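Local atomic coordinates of putative fimbrium subunit Fim1C (Bacteroides uniformis, PDB entry 4K4K), a protein that probably forms part of the tip of fimbriae, the filamentous cell-surface appendages that mediate cell adhesion and biofilm formation. Residues A[40-45]-A[84-89]; A[140-145]-A[207-212]; A[166-171]-A[215-220]. All coordinates share one frame; numbering follows the deposited sequence.

Interaction 1: residues A[40-45]-A[84-89]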
loop_
_atom_site.group_PDB
_atom_site.type_symbol
_atom_site.label_atom_id
_atom_site.label_comp_id
_atom_site.label_asym_id
_atom_site.label_seq_id
_atom_site.Cartn_x
_atom_site.Cartn_y
_atom_site.Cartn_z
ATOM N N ILE A 40 -6.498 -2.912 -15.064
ATOM C CA ILE A 40 -6.675 -4.353 -15.319
ATOM C C ILE A 40 -6.051 -4.708 -16.634
ATOM O O ILE A 40 -6.170 -3.944 -17.618
ATOM C CB ILE A 40 -8.192 -4.752 -15.310
ATOM C CG1 ILE A 40 -8.899 -4.279 -13.995
ATOM C CG2 ILE A 40 -8.391 -6.276 -15.542
ATOM C CD1 ILE A 40 -10.418 -4.673 -13.854
ATOM N N TYR A 41 -5.471 -5.915 -16.679
ATOM C CA TYR A 41 -4.959 -6.526 -17.910
ATOM C C TYR A 41 -5.622 -7.859 -18.111
ATOM O O TYR A 41 -5.721 -8.650 -17.155
ATOM C CB TYR A 41 -3.440 -6.774 -17.850
ATOM C CG TYR A 41 -2.583 -5.531 -17.805
ATOM C CD1 TYR A 41 -2.549 -4.726 -16.667
ATOM C CD2 TYR A 41 -1.694 -5.239 -18.837
ATOM C CE1 TYR A 41 -1.742 -3.588 -16.607
ATOM C CE2 TYR A 41 -0.845 -4.129 -18.773
ATOM C CZ TYR A 41 -0.869 -3.307 -17.652
ATOM O OH TYR A 41 -0.037 -2.221 -17.600
HETATM N N MSE A 42 -6.022 -8.125 -19.359
HETATM C CA MSE A 42 -6.475 -9.457 -19.762
HETATM C C MSE A 42 -5.309 -10.066 -20.533
HETATM O O MSE A 42 -4.827 -9.452 -21.484
HETATM C CB MSE A 42 -7.755 -9.408 -20.612
HETATM C CG MSE A 42 -8.147 -10.784 -21.117
HETATM SE SE MSE A 42 -9.949 -10.747 -21.924
HETATM C CE MSE A 42 -9.522 -9.848 -23.481
ATOM N N LEU A 43 -4.856 -11.243 -20.122
ATOM C CA LEU A 43 -3.660 -11.882 -20.672
ATOM C C LEU A 43 -3.951 -13.172 -21.386
ATOM O O LEU A 43 -4.759 -13.975 -20.919
ATOM C CB LEU A 43 -2.630 -12.182 -19.565
ATOM C CG LEU A 43 -2.233 -11.007 -18.652
ATOM C CD1 LEU A 43 -1.341 -11.498 -17.501
ATOM C CD2 LEU A 43 -1.505 -9.896 -19.478
ATOM N N ASN A 44 -3.204 -13.410 -22.463
ATOM C CA ASN A 44 -3.190 -14.677 -23.184
ATOM C C ASN A 44 -1.761 -15.155 -22.991
ATOM O O ASN A 44 -0.868 -14.709 -23.706
ATOM C CB ASN A 44 -3.579 -14.505 -24.639
ATOM C CG ASN A 44 -3.842 -15.839 -25.312
ATOM O OD1 ASN A 44 -3.853 -16.890 -24.667
ATOM N ND2 ASN A 44 -4.124 -15.821 -26.600
ATOM N N GLY A 45 -1.532 -15.962 -21.953
ATOM C CA GLY A 45 -0.192 -16.334 -21.528
ATOM C C GLY A 45 0.459 -15.047 -21.034
ATOM O O GLY A 45 -0.099 -14.352 -20.183
ATOM N N ARG A 84 -8.709 -16.752 -20.729
ATOM C CA ARG A 84 -7.746 -15.687 -20.513
ATOM C C ARG A 84 -7.476 -15.568 -19.033
ATOM O O ARG A 84 -8.302 -16.011 -18.212
ATOM C CB ARG A 84 -8.255 -14.330 -21.072
ATOM C CG ARG A 84 -8.400 -14.246 -22.596
ATOM C CD ARG A 84 -7.052 -14.350 -23.328
ATOM N NE ARG A 84 -7.231 -14.171 -24.773
ATOM C CZ ARG A 84 -7.553 -15.148 -25.607
ATOM N NH1 ARG A 84 -7.759 -16.378 -25.151
ATOM N NH2 ARG A 84 -7.751 -14.892 -26.893
ATOM N N ASP A 85 -6.345 -14.938 -18.680
ATOM C CA ASP A 85 -6.001 -14.674 -17.281
ATOM C C ASP A 85 -6.115 -13.201 -17.017
ATOM O O ASP A 85 -6.101 -12.408 -17.959
ATOM C CB ASP A 85 -4.577 -15.157 -16.980
ATOM C CG ASP A 85 -4.334 -16.581 -17.431
ATOM O OD1 ASP A 85 -5.278 -17.405 -17.347
ATOM O OD2 ASP A 85 -3.206 -16.872 -17.865
ATOM N N PHE A 86 -6.236 -12.819 -15.744
ATOM C CA PHE A 86 -6.441 -11.425 -15.382
ATOM C C PHE A 86 -5.542 -11.041 -14.263
ATOM O O PHE A 86 -5.395 -11.810 -13.308
ATOM C CB PHE A 86 -7.933 -11.191 -14.954
ATOM C CG PHE A 86 -8.877 -11.305 -16.130
ATOM C CD1 PHE A 86 -9.339 -12.550 -16.557
ATOM C CD2 PHE A 86 -9.232 -10.177 -16.865
ATOM C CE1 PHE A 86 -10.160 -12.664 -17.683
ATOM C CE2 PHE A 86 -10.045 -10.285 -17.995
ATOM C CZ PHE A 86 -10.512 -11.523 -18.397
ATOM N N VAL A 87 -4.988 -9.837 -14.347
ATOM C CA VAL A 87 -4.181 -9.249 -13.279
ATOM C C VAL A 87 -4.632 -7.803 -13.116
ATOM O O VAL A 87 -5.194 -7.226 -14.050
ATOM C CB VAL A 87 -2.639 -9.347 -13.500
ATOM C CG1 VAL A 87 -2.173 -10.796 -13.535
ATOM C CG2 VAL A 87 -2.201 -8.593 -14.766
ATOM N N ALA A 88 -4.353 -7.205 -11.949
ATOM C CA ALA A 88 -4.712 -5.808 -11.689
ATOM C C ALA A 88 -3.784 -5.210 -10.675
ATOM O O ALA A 88 -3.108 -5.929 -9.933
ATOM C CB ALA A 88 -6.169 -5.696 -11.199
ATOM N N TYR A 89 -3.785 -3.877 -10.604
ATOM C CA TYR A 89 -2.990 -3.176 -9.608
ATOM C C TYR A 89 -3.729 -1.913 -9.187
ATOM O O TYR A 89 -4.622 -1.426 -9.885
ATOM C CB TYR A 89 -1.553 -2.835 -10.127
ATOM C CG TYR A 89 -1.581 -1.705 -11.136
ATOM C CD1 TYR A 89 -1.976 -1.933 -12.454
ATOM C CD2 TYR A 89 -1.323 -0.383 -10.749
ATOM C CE1 TYR A 89 -2.083 -0.881 -13.368
ATOM C CE2 TYR A 89 -1.448 0.676 -11.651
ATOM C CZ TYR A 89 -1.863 0.428 -12.948
ATOM O OH TYR A 89 -1.978 1.478 -13.832
HETATM O O HOH W 1 -1.180 -15.212 -17.800
HETATM O O HOH W 2 -3.278 -17.557 -20.487
#
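Asp85 OD2 receives hydrogen bonds from two waters that link it to Gly45, one donating at 2.6 Å and also donating to Gly45 O, the other donating at 2.7 Å and accepting from Gly45 N. The second carboxylate oxygen, OD1, is bonded to Gly125 N on the neighbouring strand. Behind this wet end, four nearly straight backbone bonds pair Tyr41 with Val87 and Leu43 with Asp85, the shortest being Leu43 N to Asp85 O at 2.8 Å. Arg84 bends at chi2 (-66°), which puts CD 3.3 Å from Leu43 O. Beyond it the guanidinium lies flat against the Asn44 amide, planes 6° apart, with ND2 3.6 Å above its centre; Asp49 forms a salt bridge with NE. Met42, a selenomethionine, runs beside Phe86 in the same direction. Its CB comes 3.6 Å from Phe86 CE2, and SE makes an oblique Met-aromatic contact, 4.7 Å from the ring centroid. On the other face Val87 CG2 fits against Tyr41 CB and Leu43 CD1. Ile40, Phe86 and Ala88 pack on strand 132-150. The antiparallel pairing is in keeping with the all-beta, transthyretin-like fold of fimbrillins.

Interaction 2: residues A[140-145]-A[207-212]; sequences KLVKLD and VLPAAS
One antiparallel hydrogen-bonded pair, Val142 with Val207, joins the middle of strand 132-150 to the last residue of strand 202-207, and apolar side chains close round it as the chain departs into the loop before strand 217-222. The contact is buried, and its centre lies about 9 Å from the centre of the chain. Two backbone bonds define the pair. Val207 N donates to Val142 O at 2.8 Å, while the return bond, Val142 N to Val207 O, measures 3.0 Å and is more bent, with 143° at the hydrogen, although it runs nearly along the C=O axis.

Val207 is the residue most enclosed by the opposite segment. Its CG2, in the crowded position between backbone N and carbonyl carbon (CG1 at chi1 -61°), lies 3.9 Å from Val142 CB, and its CG1 meets Leu144 CD1 at the same distance, the Leu144 and Val207 side chains crossing at about a right angle. Val142 CG1 also lies near Val207 CG2, while Val142 CG2 turns to the departing loop and rests 3.8 Å from Pro209 CA. The proline ring also brings CG to 3.7 Å from Lys140 O. Leu141 and Leu208 lie side by side and point the same way, their CD2 atoms 4.0 Å apart. Outside the pair, Tyr249 packs on Val142 and Leu144, and Ala245 touches Pro209.

Lys140 sends its amine away from the loop to Gly182 O. Across the interface side chain meets side chain through carbon atoms, and the two hydrogen bonds are both main-chain; beyond them the loop meets residues 140-142 through Leu208 and the Pro209 ring, by van der Waals contact.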
loop_
_atom_site.group_PDB
_atom_site.type_symbol
_atom_site.label_atom_id
_atom_site.label_comp_id
_atom_site.label_asym_id
_atom_site.label_seq_id
_atom_site.Cartn_x
_atom_site.Cartn_y
_atom_site.Cartn_z
ATOM N N LYS A 140 1.920 -4.171 -1.535
ATOM C CA LYS A 140 3.306 -4.505 -1.938
ATOM C C LYS A 140 4.355 -3.807 -1.048
ATOM O O LYS A 140 5.539 -4.186 -1.078
ATOM C CB LYS A 140 3.542 -4.130 -3.408
ATOM C CG LYS A 140 2.629 -4.918 -4.368
ATOM C CD LYS A 140 2.973 -6.415 -4.401
ATOM C CE LYS A 140 1.888 -7.178 -5.143
ATOM N NZ LYS A 140 2.221 -8.621 -5.241
ATOM N N LEU A 141 3.910 -2.813 -0.227
ATOM C CA LEU A 141 4.805 -2.054 0.637
ATOM C C LEU A 141 4.531 -2.387 2.109
ATOM O O LEU A 141 3.987 -3.448 2.401
ATOM C CB LEU A 141 4.749 -0.549 0.332
ATOM C CG LEU A 141 4.878 -0.201 -1.203
ATOM C CD1 LEU A 141 4.740 1.316 -1.419
ATOM C CD2 LEU A 141 6.177 -0.734 -1.806
ATOM N N VAL A 142 4.983 -1.529 3.025
ATOM C CA VAL A 142 4.920 -1.805 4.468
ATOM C C VAL A 142 4.236 -0.646 5.185
ATOM O O VAL A 142 4.556 0.508 4.925
ATOM C CB VAL A 142 6.365 -2.025 4.988
ATOM C CG1 VAL A 142 6.409 -2.145 6.523
ATOM C CG2 VAL A 142 7.025 -3.231 4.318
ATOM N N LYS A 143 3.305 -0.963 6.096
ATOM C CA LYS A 143 2.596 0.056 6.845
ATOM C C LYS A 143 3.176 0.181 8.250
ATOM O O LYS A 143 3.397 -0.829 8.926
ATOM C CB LYS A 143 1.093 -0.286 6.918
ATOM C CG LYS A 143 0.212 0.707 7.715
ATOM C CD LYS A 143 0.010 1.994 6.968
ATOM C CE LYS A 143 -0.882 2.949 7.739
ATOM N NZ LYS A 143 -1.274 4.112 6.903
ATOM N N LEU A 144 3.404 1.425 8.688
ATOM C CA LEU A 144 3.819 1.713 10.071
ATOM C C LEU A 144 2.650 2.391 10.760
ATOM O O LEU A 144 2.111 3.361 10.225
ATOM C CB LEU A 144 5.081 2.590 10.144
ATOM C CG LEU A 144 6.311 2.115 9.342
ATOM C CD1 LEU A 144 7.479 3.076 9.537
ATOM C CD2 LEU A 144 6.709 0.668 9.696
ATOM N N ASP A 145 2.248 1.874 11.932
ATOM C CA ASP A 145 1.117 2.385 12.696
ATOM C C ASP A 145 1.640 2.643 14.103
ATOM O O ASP A 145 1.986 1.704 14.807
ATOM C CB ASP A 145 -0.036 1.358 12.657
ATOM C CG ASP A 145 -1.344 1.832 13.277
ATOM O OD1 ASP A 145 -1.310 2.369 14.406
ATOM O OD2 ASP A 145 -2.407 1.573 12.684
ATOM N N VAL A 207 6.251 2.581 4.018
ATOM C CA VAL A 207 7.685 2.544 3.719
ATOM C C VAL A 207 7.996 1.336 2.839
ATOM O O VAL A 207 7.162 0.438 2.684
ATOM C CB VAL A 207 8.542 2.544 5.021
ATOM C CG1 VAL A 207 8.300 3.825 5.844
ATOM C CG2 VAL A 207 8.302 1.273 5.850
ATOM N N LEU A 208 9.222 1.290 2.321
ATOM C CA LEU A 208 9.619 0.180 1.480
ATOM C C LEU A 208 10.008 -1.039 2.303
ATOM O O LEU A 208 10.604 -0.896 3.383
ATOM C CB LEU A 208 10.821 0.591 0.607
ATOM C CG LEU A 208 10.625 1.752 -0.364
ATOM C CD1 LEU A 208 11.843 1.888 -1.258
ATOM C CD2 LEU A 208 9.359 1.560 -1.227
ATOM N N PRO A 209 9.802 -2.251 1.744
ATOM C CA PRO A 209 10.324 -3.455 2.420
ATOM C C PRO A 209 11.842 -3.359 2.563
ATOM O O PRO A 209 12.499 -2.730 1.732
ATOM C CB PRO A 209 9.925 -4.606 1.476
ATOM C CG PRO A 209 8.810 -4.036 0.610
ATOM C CD PRO A 209 9.142 -2.589 0.459
ATOM N N ALA A 210 12.388 -3.931 3.628
ATOM C CA ALA A 210 13.821 -3.911 3.917
ATOM C C ALA A 210 14.220 -5.198 4.601
ATOM O O ALA A 210 13.618 -5.582 5.618
ATOM C CB ALA A 210 14.183 -2.716 4.806
ATOM N N ALA A 211 15.252 -5.860 4.050
ATOM C CA ALA A 211 15.784 -7.117 4.581
ATOM C C ALA A 211 16.318 -6.899 6.009
ATOM O O ALA A 211 16.222 -7.794 6.842
ATOM C CB ALA A 211 16.886 -7.648 3.668
ATOM N N SER A 212 16.788 -5.676 6.306
ATOM C CA SER A 212 17.262 -5.314 7.638
ATOM C C SER A 212 16.840 -3.903 8.023
ATOM O O SER A 212 17.029 -2.969 7.231
ATOM C CB SER A 212 18.782 -5.422 7.718
ATOM O OG SER A 212 19.235 -5.037 9.007
#

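Interaction 3: residues A[166-171]-A[215-220]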
loop_
_atom_site.group_PDB
_atom_site.type_symbol
_atom_site.label_atom_id
_atom_site.label_comp_id
_atom_site.label_asym_id
_atom_site.label_seq_id
_atom_site.Cartn_x
_atom_site.Cartn_y
_atom_site.Cartn_z
ATOM N N SER A 166 9.441 10.849 12.752
ATOM C CA SER A 166 10.105 10.567 11.482
ATOM C C SER A 166 10.894 9.266 11.608
ATOM O O SER A 166 11.163 8.816 12.725
ATOM C CB SER A 166 10.997 11.735 11.064
ATOM O OG SER A 166 12.109 11.845 11.936
ATOM N N ILE A 167 11.226 8.643 10.477
ATOM C CA ILE A 167 12.032 7.417 10.445
ATOM C C ILE A 167 13.245 7.698 9.562
ATOM O O ILE A 167 13.108 8.307 8.497
ATOM C CB ILE A 167 11.223 6.158 10.013
ATOM C CG1 ILE A 167 12.063 4.864 10.168
ATOM C CG2 ILE A 167 10.576 6.297 8.609
ATOM C CD1 ILE A 167 11.271 3.507 9.939
ATOM N N SER A 168 14.429 7.284 10.021
ATOM C CA SER A 168 15.688 7.555 9.340
ATOM C C SER A 168 16.118 6.455 8.373
ATOM O O SER A 168 15.628 5.327 8.420
ATOM C CB SER A 168 16.802 7.755 10.374
ATOM O OG SER A 168 17.102 6.515 11.000
ATOM N N ASN A 169 17.093 6.819 7.529
ATOM C CA ASN A 169 17.827 6.007 6.564
ATOM C C ASN A 169 16.895 5.100 5.754
ATOM O O ASN A 169 17.012 3.867 5.722
ATOM C CB ASN A 169 18.933 5.235 7.259
ATOM C CG ASN A 169 19.874 6.195 7.982
ATOM O OD1 ASN A 169 20.350 7.198 7.423
ATOM N ND2 ASN A 169 20.034 5.999 9.274
ATOM N N GLN A 170 15.960 5.752 5.098
ATOM C CA GLN A 170 15.003 5.057 4.253
ATOM C C GLN A 170 15.371 5.121 2.801
ATOM O O GLN A 170 15.725 6.194 2.303
ATOM C CB GLN A 170 13.597 5.675 4.396
ATOM C CG GLN A 170 12.998 5.573 5.789
ATOM C CD GLN A 170 12.802 4.150 6.225
ATOM O OE1 GLN A 170 13.481 3.657 7.138
ATOM N NE2 GLN A 170 11.917 3.434 5.550
ATOM N N GLN A 171 15.187 4.000 2.102
ATOM C CA GLN A 171 15.221 3.963 0.645
ATOM C C GLN A 171 13.839 4.471 0.245
ATOM O O GLN A 171 12.865 4.171 0.956
ATOM C CB GLN A 171 15.506 2.546 0.109
ATOM C CG GLN A 171 16.954 2.097 0.319
ATOM C CD GLN A 171 17.978 2.924 -0.434
ATOM O OE1 GLN A 171 17.700 3.517 -1.485
ATOM N NE2 GLN A 171 19.184 2.997 0.098
ATOM N N GLY A 215 20.211 0.465 11.498
ATOM C CA GLY A 215 20.497 1.854 11.163
ATOM C C GLY A 215 19.262 2.731 11.136
ATOM O O GLY A 215 19.381 3.953 11.047
HETATM N N MSE A 216 18.054 2.121 11.178
HETATM C CA MSE A 216 16.812 2.902 11.160
HETATM C C MSE A 216 16.385 3.273 12.560
HETATM O O MSE A 216 16.335 2.422 13.448
HETATM C CB MSE A 216 15.666 2.158 10.480
HETATM C CG MSE A 216 15.909 1.850 9.030
HETATM SE SE MSE A 216 14.463 0.712 8.382
HETATM C CE MSE A 216 15.151 0.511 6.549
ATOM N N ALA A 217 16.026 4.526 12.736
ATOM C CA ALA A 217 15.547 4.997 14.018
ATOM C C ALA A 217 14.302 5.844 13.860
ATOM O O ALA A 217 14.154 6.560 12.867
ATOM C CB ALA A 217 16.639 5.803 14.731
ATOM N N LEU A 218 13.403 5.757 14.836
ATOM C CA LEU A 218 12.254 6.646 14.940
ATOM C C LEU A 218 12.678 7.845 15.775
ATOM O O LEU A 218 13.281 7.655 16.840
ATOM C CB LEU A 218 11.030 5.973 15.595
ATOM C CG LEU A 218 10.363 4.816 14.887
ATOM C CD1 LEU A 218 9.152 4.354 15.677
ATOM C CD2 LEU A 218 9.926 5.194 13.455
ATOM N N THR A 219 12.377 9.070 15.317
ATOM C CA THR A 219 12.682 10.280 16.090
ATOM C C THR A 219 11.363 10.907 16.510
ATOM O O THR A 219 10.501 11.159 15.667
ATOM C CB THR A 219 13.599 11.266 15.328
ATOM O OG1 THR A 219 14.839 10.605 15.070
ATOM C CG2 THR A 219 13.882 12.568 16.122
ATOM N N PHE A 220 11.213 11.164 17.815
ATOM C CA PHE A 220 10.037 11.818 18.369
ATOM C C PHE A 220 10.450 13.182 18.872
ATOM O O PHE A 220 11.232 13.242 19.819
ATOM C CB PHE A 220 9.435 10.987 19.529
ATOM C CG PHE A 220 9.089 9.581 19.122
ATOM C CD1 PHE A 220 10.027 8.555 19.231
ATOM C CD2 PHE A 220 7.844 9.286 18.582
ATOM C CE1 PHE A 220 9.720 7.260 18.807
ATOM C CE2 PHE A 220 7.543 7.997 18.149
ATOM C CZ PHE A 220 8.488 6.998 18.257
#
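Asn169 ND2 donates to Gly215 O at 2.8 Å, a bond in the plane of the Asn169 amide but above the carbonyl plane of Gly215. Next to it, Ser168 works with both backbone and side chain. Its N donates to Ala217 O, and its OG, set between backbone N and carbonyl carbon (chi1 70°), accepts from Ala217 N at 2.9 Å, a serine hydroxyl taking the main-chain N-H. Met216, a selenomethionine with an extended chain beyond CG, runs past Ser168, its CG 3.5 Å from Ser168 O.

Further along, strand 164-177 pairs antiparallel with strand 217-222, in a layout in keeping with the all-beta, transthyretin-like fold of fimbrillins. Ser166 and Thr219 make a hydrogen-bonded pair, with Thr219 N to Ser166 O at 2.9 Å, and Ile167 faces Leu218 in the non-hydrogen-bonded pair that follows. Leu218 CD2 meets Ile167 CB at 3.8 Å, the two side chains crossing obliquely. Beyond these pairs the chain turns a corner at Asn169.

Further out, Ser166 OG is bonded to Glu193 and Thr219 OG1 to His231, on the strands flanking the pair. Backbone bonds tie Ile167 to Ile194 and Leu218 to Trp232, while Ile167 and Met216 both touch Phe243, and Leu218 touches Ile146 of strand 132-150.

Interactions 2 and 3 adjoin, with centres about 12 Å apart, and their segments alternate along the chain. Leu144 CD1 of interaction 2 packs 3.8 Å from Ile167 CD1 of interaction 3, and the loop that leaves Val207 brings Ala210 CB equally close to Met216 CE; Phe243 lies against Leu144, Ile167 and Met216 alike. Interaction 1 stands apart, its centre about 27 Å from that of interaction 2 and about 38 Å from that of interaction 3, which sits on the opposite side of the chain's centre. Strand 132-150 spans the distance: Phe135 and Phe137 pack against interaction 1, residues 140-145 belong to interaction 2, and Ile146 reaches interaction 3.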